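PDB 5KYO: Cyp101j2 from Sphingobium yanoikuyae, which is a cytochrome P450 haem monooxygenase that probably hydroxylates 1,8-cineole, using dioxygen activated at its haem iron. Local coordinates for residues R169-H174 / P423-W428. Residues are numbered along the deposited sequence; the frame is centred on the assembly and turned at random. Where two conformers were deposited one is given.
Sequences RCNFTH and PFVLEW
Cys170 and Leu426 form the hydrogen-bonded pair of a short antiparallel bridge between strand 169-171 and strand 425-427 near the C-terminus, with the Phe172 side chain about 12 Å from the bound haem. Leu426 N gives to Cys170 O at 2.9 Å (N-H...O angle 163°), and Leu426 O takes Cys170 N in return. Arg169 with Glu427 and Asn171 with Val425 are the flanking non-hydrogen-bonded pairs. Two residues along, Phe172 N hydrogen-bonds to Phe424 O at 3.1 Å, carrying the pairing into the first turn of helix 172-177. Asn171 is the N-cap of that helix: its OD1 accepts His174 N at 3.0 Å in the carbonyl plane, while its ND2 lies by Pro423 CB. Strand 404-405 flanks 425-427 across from 169-171, completing the small three-stranded sheet of this P450. On the buried side Phe172 and Phe424 run alongside each other, ring planes 15° apart but slid so far that they barely overlap; Phe172 CD2 meets Phe424 CZ at 3.7 Å. With CG anti to its N (chi1 179°), Phe172 also brings CD1 to Leu426 CD1, and helix 273-288 covers this cluster. The Trp428 indole lies back over the start of 169-171, Arg169 N over one face, offset toward the rim, 3.5 Å from Trp428 CZ2, and Cys170 SG in plane at its edge, 3.8 Å from Trp428 CH2; NE1 is held by Arg165 O. Replacing Trp428 by alanine would probably open a gap over the Arg169 backbone, remove the aromatic edge beside the Cys170 sulfur and leave Arg165 O without its indole donor. On the opposite sheet face, the Arg169 guanidinium passes near Val425 CG1 to a salt bridge with Glu406.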
ATOM      1  N   ARG A 169      20.135 -17.766   7.584  1.00 13.67           N
ATOM      2  CA  ARG A 169      19.275 -17.582   6.438  1.00 13.68           C
ATOM      3  C   ARG A 169      17.826 -17.480   6.881  1.00 14.43           C
ATOM      4  O   ARG A 169      17.450 -17.963   7.967  1.00 14.85           O
ATOM      5  CB  ARG A 169      19.433 -18.728   5.419  1.00 22.81           C
ATOM      6  CG  ARG A 169      18.879 -20.071   5.889  1.00 22.73           C
ATOM      7  CD  ARG A 169      19.322 -21.201   4.969  1.00 25.98           C
ATOM      8  NE  ARG A 169      18.696 -21.164   3.643  1.00 21.69           N
ATOM      9  CZ  ARG A 169      17.558 -21.788   3.348  1.00 26.67           C
ATOM     10  NH1 ARG A 169      16.925 -22.468   4.294  1.00 30.26           N
ATOM     11  NH2 ARG A 169      17.039 -21.726   2.123  1.00 20.38           N
ATOM     12  N   CYS A 170      17.034 -16.796   6.070  1.00 13.71           N
ATOM     13  CA  CYS A 170      15.589 -16.802   6.278  1.00 14.43           C
ATOM     14  C   CYS A 170      14.830 -16.449   5.006  1.00 16.31           C
ATOM     15  O   CYS A 170      15.318 -15.707   4.153  1.00 14.12           O
ATOM     16  CB  CYS A 170      15.201 -15.828   7.392  1.00 13.73           C
ATOM     17  SG  CYS A 170      15.350 -14.058   6.965  1.00 17.88           S
ATOM     18  N   ASN A 171      13.614 -16.970   4.897  1.00 20.31           N
ATOM     19  CA  ASN A 171      12.672 -16.428   3.935  1.00 19.74           C
ATOM     20  C   ASN A 171      12.165 -15.106   4.506  1.00 16.22           C
ATOM     21  O   ASN A 171      11.424 -15.090   5.497  1.00 19.37           O
ATOM     22  CB  ASN A 171      11.529 -17.407   3.664  1.00 18.97           C
ATOM     23  CG  ASN A 171      10.630 -16.942   2.533  1.00 26.81           C
ATOM     24  OD1 ASN A 171       9.792 -16.061   2.718  1.00 22.95           O
ATOM     25  ND2 ASN A 171      10.798 -17.537   1.354  1.00 32.13           N
ATOM     26  N   PHE A 172      12.604 -13.990   3.923  1.00 14.38           N
ATOM     27  CA  PHE A 172      12.353 -12.680   4.532  1.00 17.53           C
ATOM     28  C   PHE A 172      10.861 -12.347   4.578  1.00 15.00           C
ATOM     29  O   PHE A 172      10.349 -11.872   5.589  1.00 15.95           O
ATOM     30  CB  PHE A 172      13.107 -11.559   3.789  1.00 15.62           C
ATOM     31  CG  PHE A 172      12.852 -10.176   4.361  1.00 13.88           C
ATOM     32  CD1 PHE A 172      13.584  -9.711   5.450  1.00 14.47           C
ATOM     33  CD2 PHE A 172      11.876  -9.347   3.812  1.00 13.91           C
ATOM     34  CE1 PHE A 172      13.341  -8.434   5.998  1.00 13.91           C
ATOM     35  CE2 PHE A 172      11.616  -8.081   4.350  1.00 13.94           C
ATOM     36  CZ  PHE A 172      12.359  -7.622   5.449  1.00 13.94           C
ATOM     37  N   THR A 173      10.154 -12.598   3.486  1.00 13.86           N
ATOM     38  CA  THR A 173       8.738 -12.246   3.452  0.62 13.88           C
ATOM     39  C   THR A 173       7.938 -13.073   4.459  1.00 20.69           C
ATOM     40  O   THR A 173       7.225 -12.501   5.278  1.00 15.60           O
ATOM     41  CB  THR A 173       8.133 -12.397   2.038  0.62 13.89           C
ATOM     42  OG1 THR A 173       8.780 -11.473   1.167  0.62 17.10           O
ATOM     43  CG2 THR A 173       6.642 -12.070   2.053  0.62 13.91           C
ATOM     44  N   HIS A 174       8.076 -14.395   4.454  1.00 13.83           N
ATOM     45  CA  HIS A 174       7.272 -15.200   5.376  1.00 13.81           C
ATOM     46  C   HIS A 174       7.734 -15.127   6.834  1.00 22.17           C
ATOM     47  O   HIS A 174       6.892 -15.047   7.745  1.00 20.62           O
ATOM     48  CB  HIS A 174       7.242 -16.660   4.934  1.00 18.68           C
ATOM     49  CG  HIS A 174       6.780 -16.844   3.526  1.00 25.74           C
ATOM     50  ND1 HIS A 174       5.838 -16.022   2.945  1.00 23.84           N
ATOM     51  CD2 HIS A 174       7.147 -17.730   2.570  1.00 33.87           C
ATOM     52  CE1 HIS A 174       5.632 -16.408   1.698  1.00 26.40           C
ATOM     53  NE2 HIS A 174       6.415 -17.441   1.444  1.00 30.15           N
ATOM     54  N   PRO A 423       8.682 -14.009  -2.892  1.00 20.99           N
ATOM     55  CA  PRO A 423       9.419 -14.429  -1.693  1.00 20.78           C
ATOM     56  C   PRO A 423      10.879 -14.756  -1.960  1.00 19.63           C
ATOM     57  O   PRO A 423      11.192 -15.518  -2.872  1.00 13.86           O
ATOM     58  CB  PRO A 423       8.654 -15.672  -1.234  1.00 13.87           C
ATOM     59  CG  PRO A 423       7.236 -15.367  -1.608  1.00 14.61           C
ATOM     60  CD  PRO A 423       7.308 -14.565  -2.901  1.00 17.67           C
ATOM     61  N   PHE A 424      11.769 -14.165  -1.176  1.00 19.42           N
ATOM     62  CA  PHE A 424      13.199 -14.384  -1.400  1.00 15.19           C
ATOM     63  C   PHE A 424      13.886 -14.793  -0.105  1.00 14.67           C
ATOM     64  O   PHE A 424      13.378 -14.560   0.984  1.00 16.08           O
ATOM     65  CB  PHE A 424      13.850 -13.125  -1.981  1.00 17.28           C
ATOM     66  CG  PHE A 424      13.649 -11.889  -1.137  1.00 18.95           C
ATOM     67  CD1 PHE A 424      12.510 -11.100  -1.286  1.00 17.18           C
ATOM     68  CD2 PHE A 424      14.600 -11.513  -0.192  1.00 17.35           C
ATOM     69  CE1 PHE A 424      12.326  -9.957  -0.500  1.00 19.74           C
ATOM     70  CE2 PHE A 424      14.432 -10.370   0.582  1.00 14.80           C
ATOM     71  CZ  PHE A 424      13.285  -9.597   0.436  1.00 20.09           C
ATOM     72  N   VAL A 425      15.056 -15.401  -0.241  1.00 14.73           N
ATOM     73  CA  VAL A 425      15.801 -15.884   0.900  1.00 16.53           C
ATOM     74  C   VAL A 425      17.048 -15.020   1.068  1.00 14.79           C
ATOM     75  O   VAL A 425      17.762 -14.725   0.084  1.00 17.84           O
ATOM     76  CB  VAL A 425      16.173 -17.379   0.714  1.00 24.26           C
ATOM     77  CG1 VAL A 425      17.206 -17.840   1.733  1.00 21.32           C
ATOM     78  CG2 VAL A 425      14.907 -18.244   0.795  1.00 19.79           C
ATOM     79  N   LEU A 426      17.286 -14.598   2.306  1.00 15.96           N
ATOM     80  CA  LEU A 426      18.491 -13.858   2.663  1.00 16.54           C
ATOM     81  C   LEU A 426      19.435 -14.770   3.417  1.00 14.79           C
ATOM     82  O   LEU A 426      18.998 -15.690   4.076  1.00 17.15           O
ATOM     83  CB  LEU A 426      18.164 -12.643   3.526  1.00 14.50           C
ATOM     84  CG  LEU A 426      17.311 -11.521   2.933  1.00 13.84           C
ATOM     85  CD1 LEU A 426      17.124 -10.399   3.960  1.00 13.86           C
ATOM     86  CD2 LEU A 426      17.957 -10.996   1.646  1.00 13.86           C
ATOM     87  N   GLU A 427      20.736 -14.517   3.291  1.00 18.24           N
ATOM     88  CA  GLU A 427      21.755 -15.305   3.972  1.00 18.38           C
ATOM     89  C   GLU A 427      22.785 -14.359   4.534  1.00 13.75           C
ATOM     90  O   GLU A 427      23.007 -13.272   3.988  1.00 13.78           O
ATOM     91  CB  GLU A 427      22.421 -16.316   3.026  1.00 23.38           C
ATOM     92  CG  GLU A 427      23.175 -15.683   1.874  1.00 18.98           C
ATOM     93  CD  GLU A 427      23.971 -16.705   1.048  1.00 27.51           C
ATOM     94  OE1 GLU A 427      24.268 -17.802   1.560  1.00 27.98           O
ATOM     95  OE2 GLU A 427      24.284 -16.416  -0.129  1.00 29.55           O
ATOM     96  N   TRP A 428      23.403 -14.773   5.640  1.00 17.13           N
ATOM     97  CA  TRP A 428      24.416 -13.970   6.333  1.00 25.42           C
ATOM     98  C   TRP A 428      25.418 -14.885   7.021  1.00 13.72           C
ATOM     99  O   TRP A 428      25.111 -16.045   7.281  1.00 16.01           O
ATOM    100  CB  TRP A 428      23.767 -13.028   7.366  1.00 13.76           C
ATOM    101  CG  TRP A 428      22.863 -13.688   8.310  1.00 13.74           C
ATOM    102  CD1 TRP A 428      23.177 -14.217   9.549  1.00 13.72           C
ATOM    103  CD2 TRP A 428      21.435 -13.854   8.171  1.00 13.74           C
ATOM    104  NE1 TRP A 428      22.038 -14.713  10.144  1.00 14.33           N
ATOM    105  CE2 TRP A 428      20.969 -14.507   9.318  1.00 13.72           C
ATOM    106  CE3 TRP A 428      20.534 -13.514   7.158  1.00 13.75           C
ATOM    107  CZ2 TRP A 428      19.615 -14.840   9.500  1.00 13.71           C
ATOM    108  CZ3 TRP A 428      19.195 -13.844   7.333  1.00 13.75           C
ATOM    109  CH2 TRP A 428      18.752 -14.506   8.490  1.00 15.47           C
TER